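Local coordinates for protein 5-formaminoimidazole-4-carboxamide-1-(beta)-D-ribofuranosyl 5'-monophosphate synthetase (Methanocaldococcus jannaschii, PDB 2R7M) that catalyses the folate-independent, ATP- and formate-dependent formylation of AICAR to FAICAR in de novo purine biosynthesis, at residues 205-210 / 223-228; 268-273 / 304-309; 295-300 / 308-313. All blocks are in the same frame, centred on the assembly; numbering follows the deposited sequence.

Interaction 1: 205-210 / 223-228. With AMP (adenosine monophosphate), chain F.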
loop_
_atom_site.group_PDB
_atom_site.type_symbol
_atom_site.label_atom_id
_atom_site.label_comp_id
_atom_site.label_asym_id
_atom_site.label_seq_id
_atom_site.Cartn_x
_atom_site.Cartn_y
_atom_site.Cartn_z
ATOM N N THR A 205 -16.709 -14.120 29.631
ATOM C CA THR A 205 -15.854 -14.113 28.466
ATOM C C THR A 205 -14.577 -13.262 28.692
ATOM O O THR A 205 -14.645 -12.137 29.169
ATOM C CB THR A 205 -16.653 -13.674 27.231
ATOM O OG1 THR A 205 -17.542 -12.617 27.587
ATOM C CG2 THR A 205 -17.485 -14.824 26.693
ATOM N N ASN A 206 -13.424 -13.841 28.376
ATOM C CA ASN A 206 -12.130 -13.182 28.489
ATOM C C ASN A 206 -11.827 -12.146 27.407
ATOM O O ASN A 206 -11.768 -12.466 26.210
ATOM C CB ASN A 206 -11.015 -14.237 28.462
ATOM C CG ASN A 206 -9.633 -13.647 28.753
ATOM O OD1 ASN A 206 -8.630 -14.148 28.260
ATOM N ND2 ASN A 206 -9.585 -12.582 29.548
ATOM N N PHE A 207 -11.628 -10.909 27.846
ATOM C CA PHE A 207 -11.061 -9.862 27.002
ATOM C C PHE A 207 -9.816 -9.300 27.666
ATOM O O PHE A 207 -9.897 -8.673 28.712
ATOM C CB PHE A 207 -12.073 -8.742 26.777
ATOM C CG PHE A 207 -13.321 -9.198 26.073
ATOM C CD1 PHE A 207 -13.399 -9.173 24.693
ATOM C CD2 PHE A 207 -14.413 -9.670 26.795
ATOM C CE1 PHE A 207 -14.543 -9.609 24.032
ATOM C CE2 PHE A 207 -15.553 -10.108 26.138
ATOM C CZ PHE A 207 -15.614 -10.076 24.756
ATOM N N CYS A 208 -8.653 -9.558 27.078
ATOM C CA CYS A 208 -7.459 -8.859 27.504
ATOM C C CYS A 208 -7.323 -7.613 26.630
ATOM O O CYS A 208 -7.030 -7.693 25.445
ATOM C CB CYS A 208 -6.230 -9.755 27.430
ATOM S SG CYS A 208 -6.461 -11.371 28.243
ATOM N N ILE A 209 -7.574 -6.460 27.230
ATOM C CA ILE A 209 -7.681 -5.223 26.484
ATOM C C ILE A 209 -6.362 -4.472 26.511
ATOM O O ILE A 209 -5.824 -4.162 27.566
ATOM C CB ILE A 209 -8.852 -4.381 26.988
ATOM C CG1 ILE A 209 -10.135 -5.218 26.890
ATOM C CG2 ILE A 209 -9.016 -3.124 26.155
ATOM C CD1 ILE A 209 -11.225 -4.786 27.828
ATOM N N HIS A 210 -5.833 -4.216 25.323
ATOM C CA HIS A 210 -4.544 -3.564 25.179
ATOM C C HIS A 210 -4.729 -2.073 24.888
ATOM O O HIS A 210 -5.323 -1.685 23.877
ATOM C CB HIS A 210 -3.734 -4.276 24.088
ATOM C CG HIS A 210 -3.594 -5.747 24.338
ATOM N ND1 HIS A 210 -2.699 -6.263 25.254
ATOM C CD2 HIS A 210 -4.278 -6.804 23.843
ATOM C CE1 HIS A 210 -2.821 -7.577 25.290
ATOM N NE2 HIS A 210 -3.780 -7.929 24.451
ATOM N N LEU A 223 -5.864 -0.351 21.278
ATOM C CA LEU A 223 -5.038 -0.927 20.210
ATOM C C LEU A 223 -5.509 -2.301 19.759
ATOM O O LEU A 223 -5.454 -2.631 18.566
ATOM C CB LEU A 223 -3.557 -0.977 20.628
ATOM C CG LEU A 223 -2.688 0.237 20.244
ATOM C CD1 LEU A 223 -2.486 0.314 18.751
ATOM C CD2 LEU A 223 -3.263 1.551 20.758
ATOM N N GLY A 224 -5.976 -3.101 20.711
ATOM C CA GLY A 224 -6.473 -4.437 20.409
ATOM C C GLY A 224 -6.919 -5.256 21.611
ATOM O O GLY A 224 -6.902 -4.777 22.748
ATOM N N MET A 225 -7.319 -6.502 21.347
ATOM C CA MET A 225 -7.822 -7.409 22.376
ATOM C C MET A 225 -7.532 -8.840 21.983
ATOM O O MET A 225 -7.593 -9.177 20.797
ATOM C CB MET A 225 -9.338 -7.291 22.518
ATOM C CG MET A 225 -9.844 -5.942 22.963
ATOM S SD MET A 225 -11.642 -5.978 22.996
ATOM C CE MET A 225 -11.932 -4.266 23.482
ATOM N N ASP A 226 -7.239 -9.670 22.988
ATOM C CA ASP A 226 -7.124 -11.111 22.821
ATOM C C ASP A 226 -7.789 -11.871 23.975
ATOM O O ASP A 226 -8.079 -11.314 25.037
ATOM C CB ASP A 226 -5.646 -11.530 22.747
ATOM C CG ASP A 226 -4.930 -11.434 24.107
ATOM O OD1 ASP A 226 -4.636 -10.303 24.550
ATOM O OD2 ASP A 226 -4.631 -12.491 24.725
ATOM N N LYS A 227 -8.002 -13.163 23.766
ATOM C CA LYS A 227 -8.301 -14.055 24.871
ATOM C C LYS A 227 -7.149 -15.049 25.019
ATOM O O LYS A 227 -6.540 -15.467 24.035
ATOM C CB LYS A 227 -9.641 -14.765 24.665
ATOM C CG LYS A 227 -9.630 -15.862 23.624
ATOM C CD LYS A 227 -11.000 -16.511 23.520
ATOM C CE LYS A 227 -10.878 -18.002 23.272
ATOM N NZ LYS A 227 -12.196 -18.668 23.133
ATOM N N ARG A 228 -6.845 -15.407 26.259
ATOM C CA ARG A 228 -5.787 -16.358 26.556
ATOM C C ARG A 228 -6.112 -17.760 26.068
ATOM O O ARG A 228 -7.280 -18.160 25.986
ATOM C CB ARG A 228 -5.526 -16.420 28.066
ATOM C CG ARG A 228 -5.318 -15.080 28.726
ATOM C CD ARG A 228 -4.141 -14.356 28.105
ATOM N NE ARG A 228 -3.576 -13.363 29.014
ATOM C CZ ARG A 228 -3.096 -12.181 28.635
ATOM N NH1 ARG A 228 -3.123 -11.823 27.359
ATOM N NH2 ARG A 228 -2.603 -11.345 29.539
HETATM P P AMP F . 8.013 -16.082 29.281
HETATM O O1P AMP F . 7.829 -17.111 30.376
HETATM O O2P AMP F . 9.416 -15.519 29.212
HETATM O O3P AMP F . 7.464 -16.492 27.936
HETATM O "O5'" AMP F . 7.075 -14.837 29.689
HETATM C "C5'" AMP F . 7.200 -14.161 30.936
HETATM C "C4'" AMP F . 5.813 -13.896 31.537
HETATM O "O4'" AMP F . 5.021 -13.035 30.705
HETATM C "C3'" AMP F . 4.991 -15.166 31.746
HETATM O "O3'" AMP F . 5.107 -15.613 33.093
HETATM C "C2'" AMP F . 3.560 -14.775 31.432
HETATM O "O2'" AMP F . 2.829 -14.433 32.612
HETATM C "C1'" AMP F . 3.676 -13.525 30.585
HETATM N N9 AMP F . 3.387 -13.890 29.174
HETATM C C8 AMP F . 4.299 -14.328 28.292
HETATM N N7 AMP F . 3.728 -14.572 27.093
HETATM C C5 AMP F . 2.419 -14.285 27.199
HETATM C C6 AMP F . 1.252 -14.325 26.292
HETATM N N6 AMP F . 1.392 -14.741 25.005
HETATM N N1 AMP F . 0.052 -13.953 26.803
HETATM C C2 AMP F . -0.082 -13.549 28.077
HETATM N N3 AMP F . 0.936 -13.493 28.953
HETATM C C4 AMP F . 2.193 -13.842 28.577
HETATM O O HOH W 1 -9.568 -17.315 28.169
#

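Interaction 2: 268-273 / 304-309. With AMP (adenosine monophosphate), chain E.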
loop_
_atom_site.group_PDB
_atom_site.type_symbol
_atom_site.label_atom_id
_atom_site.label_comp_id
_atom_site.label_asym_id
_atom_site.label_seq_id
_atom_site.Cartn_x
_atom_site.Cartn_y
_atom_site.Cartn_z
ATOM N N LEU A 268 -17.743 -0.387 24.376
ATOM C CA LEU A 268 -16.508 0.375 24.227
ATOM C C LEU A 268 -16.432 1.609 25.134
ATOM O O LEU A 268 -15.342 1.957 25.621
ATOM C CB LEU A 268 -16.254 0.731 22.757
ATOM C CG LEU A 268 -15.767 -0.424 21.876
ATOM C CD1 LEU A 268 -15.607 0.069 20.444
ATOM C CD2 LEU A 268 -14.453 -1.006 22.397
ATOM N N PRO A 269 -17.573 2.293 25.350
ATOM C CA PRO A 269 -17.586 3.347 26.367
ATOM C C PRO A 269 -17.127 2.877 27.752
ATOM O O PRO A 269 -16.379 3.594 28.427
ATOM C CB PRO A 269 -19.050 3.800 26.387
ATOM C CG PRO A 269 -19.565 3.471 25.038
ATOM C CD PRO A 269 -18.867 2.190 24.652
ATOM N N GLN A 270 -17.540 1.682 28.166
ATOM C CA GLN A 270 -17.025 1.089 29.410
ATOM C C GLN A 270 -15.526 0.806 29.283
ATOM O O GLN A 270 -14.755 1.053 30.205
ATOM C CB GLN A 270 -17.788 -0.203 29.758
ATOM C CG GLN A 270 -17.429 -0.795 31.119
ATOM C CD GLN A 270 -18.038 -2.182 31.378
ATOM O OE1 GLN A 270 -17.531 -2.940 32.210
ATOM N NE2 GLN A 270 -19.120 -2.513 30.672
ATOM N N VAL A 271 -15.121 0.285 28.127
ATOM C CA VAL A 271 -13.718 -0.071 27.868
ATOM C C VAL A 271 -12.761 1.115 28.003
ATOM O O VAL A 271 -11.695 1.000 28.622
ATOM C CB VAL A 271 -13.549 -0.736 26.466
ATOM C CG1 VAL A 271 -12.082 -0.693 25.992
ATOM C CG2 VAL A 271 -14.063 -2.159 26.484
ATOM N N PHE A 272 -13.138 2.250 27.421
ATOM C CA PHE A 272 -12.294 3.450 27.461
ATOM C C PHE A 272 -12.294 4.100 28.853
ATOM O O PHE A 272 -11.240 4.522 29.359
ATOM C CB PHE A 272 -12.756 4.463 26.406
ATOM C CG PHE A 272 -12.323 4.135 24.991
ATOM C CD1 PHE A 272 -13.192 3.510 24.107
ATOM C CD2 PHE A 272 -11.055 4.477 24.540
ATOM C CE1 PHE A 272 -12.802 3.216 22.800
ATOM C CE2 PHE A 272 -10.658 4.189 23.237
ATOM C CZ PHE A 272 -11.533 3.565 22.369
ATOM N N GLU A 273 -13.476 4.188 29.465
ATOM C CA GLU A 273 -13.592 4.701 30.838
ATOM C C GLU A 273 -12.699 3.924 31.805
ATOM O O GLU A 273 -12.109 4.506 32.708
ATOM C CB GLU A 273 -15.053 4.698 31.314
ATOM C CG GLU A 273 -15.296 5.412 32.640
ATOM C CD GLU A 273 -14.923 6.898 32.608
ATOM O OE1 GLU A 273 -15.270 7.585 31.626
ATOM O OE2 GLU A 273 -14.288 7.382 33.575
ATOM N N LEU A 304 -22.941 -7.867 31.462
ATOM C CA LEU A 304 -22.140 -7.016 30.585
ATOM C C LEU A 304 -21.250 -6.077 31.369
ATOM O O LEU A 304 -21.133 -4.901 31.042
ATOM C CB LEU A 304 -23.025 -6.255 29.595
ATOM C CG LEU A 304 -23.711 -7.176 28.585
ATOM C CD1 LEU A 304 -24.761 -6.435 27.764
ATOM C CD2 LEU A 304 -22.690 -7.841 27.678
ATOM N N GLU A 305 -20.634 -6.610 32.419
ATOM C CA GLU A 305 -19.703 -5.845 33.225
ATOM C C GLU A 305 -18.368 -6.520 33.100
ATOM O O GLU A 305 -18.266 -7.740 33.280
ATOM C CB GLU A 305 -20.123 -5.822 34.701
ATOM C CG GLU A 305 -21.574 -5.419 34.943
ATOM C CD GLU A 305 -22.049 -5.716 36.368
ATOM O OE1 GLU A 305 -21.440 -6.568 37.060
ATOM O OE2 GLU A 305 -23.044 -5.095 36.791
ATOM N N LEU A 306 -17.347 -5.729 32.776
ATOM C CA LEU A 306 -15.987 -6.226 32.705
ATOM C C LEU A 306 -15.349 -6.202 34.089
ATOM O O LEU A 306 -15.276 -5.163 34.736
ATOM C CB LEU A 306 -15.163 -5.393 31.711
ATOM C CG LEU A 306 -15.568 -5.503 30.230
ATOM C CD1 LEU A 306 -14.939 -4.383 29.418
ATOM C CD2 LEU A 306 -15.161 -6.860 29.673
ATOM N N VAL A 307 -14.895 -7.364 34.540
ATOM C CA VAL A 307 -14.233 -7.482 35.830
ATOM C C VAL A 307 -12.764 -7.802 35.590
ATOM O O VAL A 307 -12.439 -8.769 34.914
ATOM C CB VAL A 307 -14.895 -8.597 36.702
ATOM C CG1 VAL A 307 -14.171 -8.771 38.045
ATOM C CG2 VAL A 307 -16.362 -8.293 36.928
ATOM N N VAL A 308 -11.880 -6.993 36.157
ATOM C CA VAL A 308 -10.452 -7.117 35.910
ATOM C C VAL A 308 -9.759 -7.970 36.986
ATOM O O VAL A 308 -9.789 -7.632 38.164
ATOM C CB VAL A 308 -9.803 -5.703 35.869
ATOM C CG1 VAL A 308 -8.329 -5.781 35.501
ATOM C CG2 VAL A 308 -10.561 -4.817 34.908
ATOM N N PHE A 309 -9.118 -9.060 36.572
ATOM C CA PHE A 309 -8.462 -9.968 37.508
ATOM C C PHE A 309 -6.945 -9.830 37.458
ATOM O O PHE A 309 -6.220 -10.451 38.242
ATOM C CB PHE A 309 -8.859 -11.423 37.221
ATOM C CG PHE A 309 -8.493 -11.899 35.834
ATOM C CD1 PHE A 309 -7.214 -12.359 35.558
ATOM C CD2 PHE A 309 -9.437 -11.904 34.815
ATOM C CE1 PHE A 309 -6.874 -12.794 34.295
ATOM C CE2 PHE A 309 -9.103 -12.345 33.541
ATOM C CZ PHE A 309 -7.820 -12.786 33.282
HETATM P P AMP E . -3.582 -15.028 36.505
HETATM O O1P AMP E . -3.216 -14.135 35.345
HETATM O O2P AMP E . -2.509 -15.985 36.943
HETATM O O3P AMP E . -4.329 -14.291 37.591
HETATM O "O5'" AMP E . -4.717 -16.023 35.959
HETATM C "C5'" AMP E . -4.397 -17.167 35.181
HETATM C "C4'" AMP E . -5.694 -17.556 34.496
HETATM O "O4'" AMP E . -6.645 -18.007 35.472
HETATM C "C3'" AMP E . -6.352 -16.355 33.827
HETATM O "O3'" AMP E . -5.869 -16.099 32.502
HETATM C "C2'" AMP E . -7.819 -16.732 33.849
HETATM O "O2'" AMP E . -8.151 -17.497 32.690
HETATM C "C1'" AMP E . -7.959 -17.582 35.113
HETATM N N9 AMP E . -8.467 -16.681 36.168
HETATM C C8 AMP E . -7.716 -15.804 36.862
HETATM N N7 AMP E . -8.470 -15.092 37.733
HETATM C C5 AMP E . -9.740 -15.532 37.607
HETATM C C6 AMP E . -11.035 -15.226 38.250
HETATM N N6 AMP E . -11.129 -14.272 39.207
HETATM N N1 AMP E . -12.120 -15.901 37.823
HETATM C C2 AMP E . -12.043 -16.840 36.856
HETATM N N3 AMP E . -10.899 -17.177 36.236
HETATM C C4 AMP E . -9.736 -16.565 36.559
HETATM O O HOH W 2 -16.566 -2.651 34.455
#

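Interaction 3: 295-300 / 308-313. With AMP (adenosine monophosphate), chain E.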
loop_
_atom_site.group_PDB
_atom_site.type_symbol
_atom_site.label_atom_id
_atom_site.label_comp_id
_atom_site.label_asym_id
_atom_site.label_seq_id
_atom_site.Cartn_x
_atom_site.Cartn_y
_atom_site.Cartn_z
ATOM N N CYS A 295 -2.348 -3.264 29.723
ATOM C CA CYS A 295 -3.406 -4.246 29.476
ATOM C C CYS A 295 -4.289 -4.450 30.705
ATOM O O CYS A 295 -3.790 -4.673 31.810
ATOM C CB CYS A 295 -2.775 -5.586 29.081
ATOM S SG CYS A 295 -3.937 -6.908 28.691
ATOM N N LEU A 296 -5.599 -4.371 30.511
ATOM C CA LEU A 296 -6.545 -4.845 31.513
ATOM C C LEU A 296 -7.037 -6.221 31.102
ATOM O O LEU A 296 -7.675 -6.374 30.059
ATOM C CB LEU A 296 -7.723 -3.876 31.657
ATOM C CG LEU A 296 -7.334 -2.518 32.244
ATOM C CD1 LEU A 296 -8.572 -1.664 32.518
ATOM C CD2 LEU A 296 -6.494 -2.696 33.500
ATOM N N GLN A 297 -6.722 -7.230 31.905
ATOM C CA GLN A 297 -7.180 -8.596 31.632
ATOM C C GLN A 297 -8.470 -8.853 32.399
ATOM O O GLN A 297 -8.471 -9.001 33.617
ATOM C CB GLN A 297 -6.100 -9.591 32.018
ATOM C CG GLN A 297 -4.786 -9.274 31.342
ATOM C CD GLN A 297 -3.597 -9.710 32.146
ATOM O OE1 GLN A 297 -2.716 -8.905 32.458
ATOM N NE2 GLN A 297 -3.553 -10.994 32.489
ATOM N N SER A 298 -9.575 -8.883 31.673
ATOM C CA SER A 298 -10.884 -8.888 32.294
ATOM C C SER A 298 -11.765 -10.067 31.877
ATOM O O SER A 298 -11.431 -10.840 30.974
ATOM C CB SER A 298 -11.591 -7.565 31.994
ATOM O OG SER A 298 -11.637 -7.338 30.599
ATOM N N LEU A 299 -12.888 -10.209 32.567
ATOM C CA LEU A 299 -13.875 -11.207 32.219
ATOM C C LEU A 299 -15.200 -10.485 32.178
ATOM O O LEU A 299 -15.494 -9.682 33.051
ATOM C CB LEU A 299 -13.893 -12.340 33.251
ATOM C CG LEU A 299 -12.687 -13.289 33.202
ATOM C CD1 LEU A 299 -12.435 -13.987 34.546
ATOM C CD2 LEU A 299 -12.826 -14.299 32.059
ATOM N N CYS A 300 -15.980 -10.736 31.138
ATOM C CA CYS A 300 -17.260 -10.068 30.987
ATOM C C CYS A 300 -18.363 -11.001 31.471
ATOM O O CYS A 300 -18.585 -12.063 30.894
ATOM C CB CYS A 300 -17.494 -9.649 29.524
ATOM S SG CYS A 300 -18.990 -8.694 29.264
ATOM N N VAL A 308 -11.880 -6.993 36.157
ATOM C CA VAL A 308 -10.452 -7.117 35.910
ATOM C C VAL A 308 -9.759 -7.970 36.986
ATOM O O VAL A 308 -9.789 -7.632 38.164
ATOM C CB VAL A 308 -9.803 -5.703 35.869
ATOM C CG1 VAL A 308 -8.329 -5.781 35.501
ATOM C CG2 VAL A 308 -10.561 -4.817 34.908
ATOM N N PHE A 309 -9.118 -9.060 36.572
ATOM C CA PHE A 309 -8.462 -9.968 37.508
ATOM C C PHE A 309 -6.945 -9.830 37.458
ATOM O O PHE A 309 -6.220 -10.451 38.242
ATOM C CB PHE A 309 -8.859 -11.423 37.221
ATOM C CG PHE A 309 -8.493 -11.899 35.834
ATOM C CD1 PHE A 309 -7.214 -12.359 35.558
ATOM C CD2 PHE A 309 -9.437 -11.904 34.815
ATOM C CE1 PHE A 309 -6.874 -12.794 34.295
ATOM C CE2 PHE A 309 -9.103 -12.345 33.541
ATOM C CZ PHE A 309 -7.820 -12.786 33.282
ATOM N N GLU A 310 -6.470 -9.015 36.527
ATOM C CA GLU A 310 -5.045 -8.855 36.315
ATOM C C GLU A 310 -4.814 -7.607 35.469
ATOM O O GLU A 310 -5.728 -7.100 34.818
ATOM C CB GLU A 310 -4.484 -10.105 35.627
ATOM C CG GLU A 310 -2.973 -10.270 35.698
ATOM C CD GLU A 310 -2.444 -10.330 37.122
ATOM O OE1 GLU A 310 -1.358 -9.760 37.375
ATOM O OE2 GLU A 310 -3.110 -10.944 37.987
ATOM N N MET A 311 -3.594 -7.095 35.508
ATOM C CA MET A 311 -3.213 -5.976 34.668
ATOM C C MET A 311 -1.720 -6.033 34.428
ATOM O O MET A 311 -0.983 -6.651 35.199
ATOM C CB MET A 311 -3.598 -4.639 35.306
ATOM C CG MET A 311 -2.722 -4.236 36.477
ATOM S SD MET A 311 -2.557 -2.449 36.658
ATOM C CE MET A 311 -1.345 -2.088 35.400
ATOM N N SER A 312 -1.276 -5.408 33.345
ATOM C CA SER A 312 0.149 -5.237 33.104
ATOM C C SER A 312 0.434 -3.748 32.990
ATOM O O SER A 312 -0.414 -2.983 32.528
ATOM C CB SER A 312 0.577 -5.967 31.832
ATOM O OG SER A 312 0.158 -5.255 30.683
ATOM N N ALA A 313 1.620 -3.332 33.422
ATOM C CA ALA A 313 1.987 -1.916 33.393
ATOM C C ALA A 313 2.960 -1.654 32.251
ATOM O O ALA A 313 3.556 -0.579 32.150
ATOM C CB ALA A 313 2.586 -1.489 34.732
HETATM P P AMP E . -3.582 -15.028 36.505
HETATM O O1P AMP E . -3.216 -14.135 35.345
HETATM O O2P AMP E . -2.509 -15.985 36.943
HETATM O O3P AMP E . -4.329 -14.291 37.591
HETATM O "O5'" AMP E . -4.717 -16.023 35.959
HETATM C "C5'" AMP E . -4.397 -17.167 35.181
HETATM C "C4'" AMP E . -5.694 -17.556 34.496
HETATM O "O4'" AMP E . -6.645 -18.007 35.472
HETATM C "C3'" AMP E . -6.352 -16.355 33.827
HETATM O "O3'" AMP E . -5.869 -16.099 32.502
HETATM C "C2'" AMP E . -7.819 -16.732 33.849
HETATM O "O2'" AMP E . -8.151 -17.497 32.690
HETATM C "C1'" AMP E . -7.959 -17.582 35.113
HETATM N N9 AMP E . -8.467 -16.681 36.168
HETATM C C8 AMP E . -7.716 -15.804 36.862
HETATM N N7 AMP E . -8.470 -15.092 37.733
HETATM C C5 AMP E . -9.740 -15.532 37.607
HETATM C C6 AMP E . -11.035 -15.226 38.250
HETATM N N6 AMP E . -11.129 -14.272 39.207
HETATM N N1 AMP E . -12.120 -15.901 37.823
HETATM C C2 AMP E . -12.043 -16.840 36.856
HETATM N N3 AMP E . -10.899 -17.177 36.236
HETATM C C4 AMP E . -9.736 -16.565 36.559
#

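Interaction 1: 205-210 / 223-228
Arg228 is sandwiched: the SG of Cys208 rests 3.3 Å above one face of its guanidinium, offset toward the rim, while C2 of the AMP in chain F lies over the centre of the opposite face, 3.4 Å from CZ. A small, polarisable thiol fits closely against that face. Arg228 CG sits anti to its own carbonyl carbon (chi1 -51°), and a bend at chi2 folds the chain back beneath Cys208. NH1 then meets the syn lone pair of Asp226 OD2 at 3.1 Å, while NH2 is paired with Asp316. The other Asp226 oxygen, OD1, takes the NE2 hydrogen of His210 nearly along its C-O axis, with ring and carboxylate almost coplanar; the modelled separation is short. The backbones form an antiparallel hairpin, with Cys208 N 2.8 Å from Asp226 O and a classic bulge where Leu223 and Gly224 both face His210. Asn206 extends the ladder with its side chain, OD1 accepting Arg228 N at 3.0 Å in the carbonyl plane, while ND2 binds Ser298 O. On the other face, Met225 reaches Ile209 with CE and makes an oblique Met-aromatic contact with Phe207 (SD to CD1 4.0 Å). Asp226 thus links His210, Arg228 and the substrate-binding Asn258, which itself bonds this AMP; the guanidinium, its rotation fixed by Asp226 and Asp316, meets the C2 edge of the base, and the two carboxylates probably offset its charge.

Interaction 2: 268-273 / 304-309
Gln270, in the first turn of helix 268-285, faces Leu306 at the start of strand 306-312, their CA atoms 8.1 Å apart, a gap that one long side chain bridges. The chain of Gln270 is fully extended, with CG anti to the backbone N (chi1 -173°), which carries the amide straight out to the edge of the strand. There it uses both ends: OE1 accepts the Leu306 N-H at 2.9 Å in an almost straight bond (170°), and NE2 gives a hydrogen to Leu304 O at 3.1 Å, with that oxygen close to the amide plane. Glutamine suits the place because its amide offers a donor and an acceptor side by side, spaced to engage the backbone on the two sides of Glu305 much as a neighbouring parallel strand would. A water modelled rather close to OE1 also donates to Leu306 O, probably giving the amide oxygen a second donor. The next residue, Val271, brings CG2 within 3.8 Å of Leu306 CD1. These branched, apolar residues belong to the core, where Leu306 also packs on Phe207 and Ile263. Farther along, where the chain turns a corner, the Phe309 ring touches the AMP of chain E, CE1 lying 3.6 Å from C3'. Outward, Leu304 packs on Val254 of a second subunit. The arrangement is that of a helix laid on one face of the antiparallel sheet in an ATP-grasp domain, with a glutamine side chain bonded to the backbone of the strand that is outermost within this chain and aliphatic packing inside.

Interaction 3: 295-300 / 308-313
A beta hairpin with a classic bulge borders the nucleotide pocket here and carries Gln297 and Glu310, both predicted ligands of the magnesium ion. The bulge arises because Phe309 and Glu310 both face Gln297: Phe309 N reaches Gln297 O at 3.0 Å, whereas Gln297 N bonds to Glu310 O from above that carbonyl's plane. Farther along, Ser312 N binds Cys295 O at 3.0 Å. At the corner the Phe309 side chain lies between its own backbone N and carbonyl carbon (chi1 60°), which turns the ring across strand 295-300. Gln297 O sits over one face toward the rim, 3.3 Å from CD2, and Gln297 CB makes an off-centre CH-pi contact. Leu299 crosses the ring at about a right angle, with CD1 3.7 Å from CD2, and the same methyl touches C2 of the AMP in chain E. The aromatic ring, met obliquely, and the branched leucine give the nucleotide an apolar side. Glu310 runs alongside Gln297 and then bends at chi2 (59°), bringing OE2 to 3.6 Å from O3P of that AMP. On the other face, Leu296 CD2 meets Met311 CB at 3.9 Å and packs on Val308, and Met274 of helix 268-285 packs on Leu296 and Val308. Glu310 OE1 also lies close to Glu128 OE1. Acidic oxygens gathered beside a phosphate would be expected to repel one another unless a cation stood among them, consistent with the predicted magnesium site at Gln297 and Glu310.

The three contacts share one antiparallel sheet, their centres 9 to 11 Å apart. Interactions 1 and 3 are joined by neighbouring strands 205-214 and 292-300, through a probable hydrogen bond from Ile209 N to Leu296 O at 2.8 Å. Interactions 2 and 3 overlap at Val308 and Phe309, and Val307 O lies 2.8 Å from Leu299 N. Leu306 CD1 of interaction 2 packs on Ile209 CD1 of interaction 1 at 4.1 Å. Interactions 2 and 3 touch the AMP bound by ATP-site residues Lys156, Glu199, Val202 and Glu230; interaction 1 meets a second AMP, probably in the AICAR site. The sheet thus spans both nucleotide pockets.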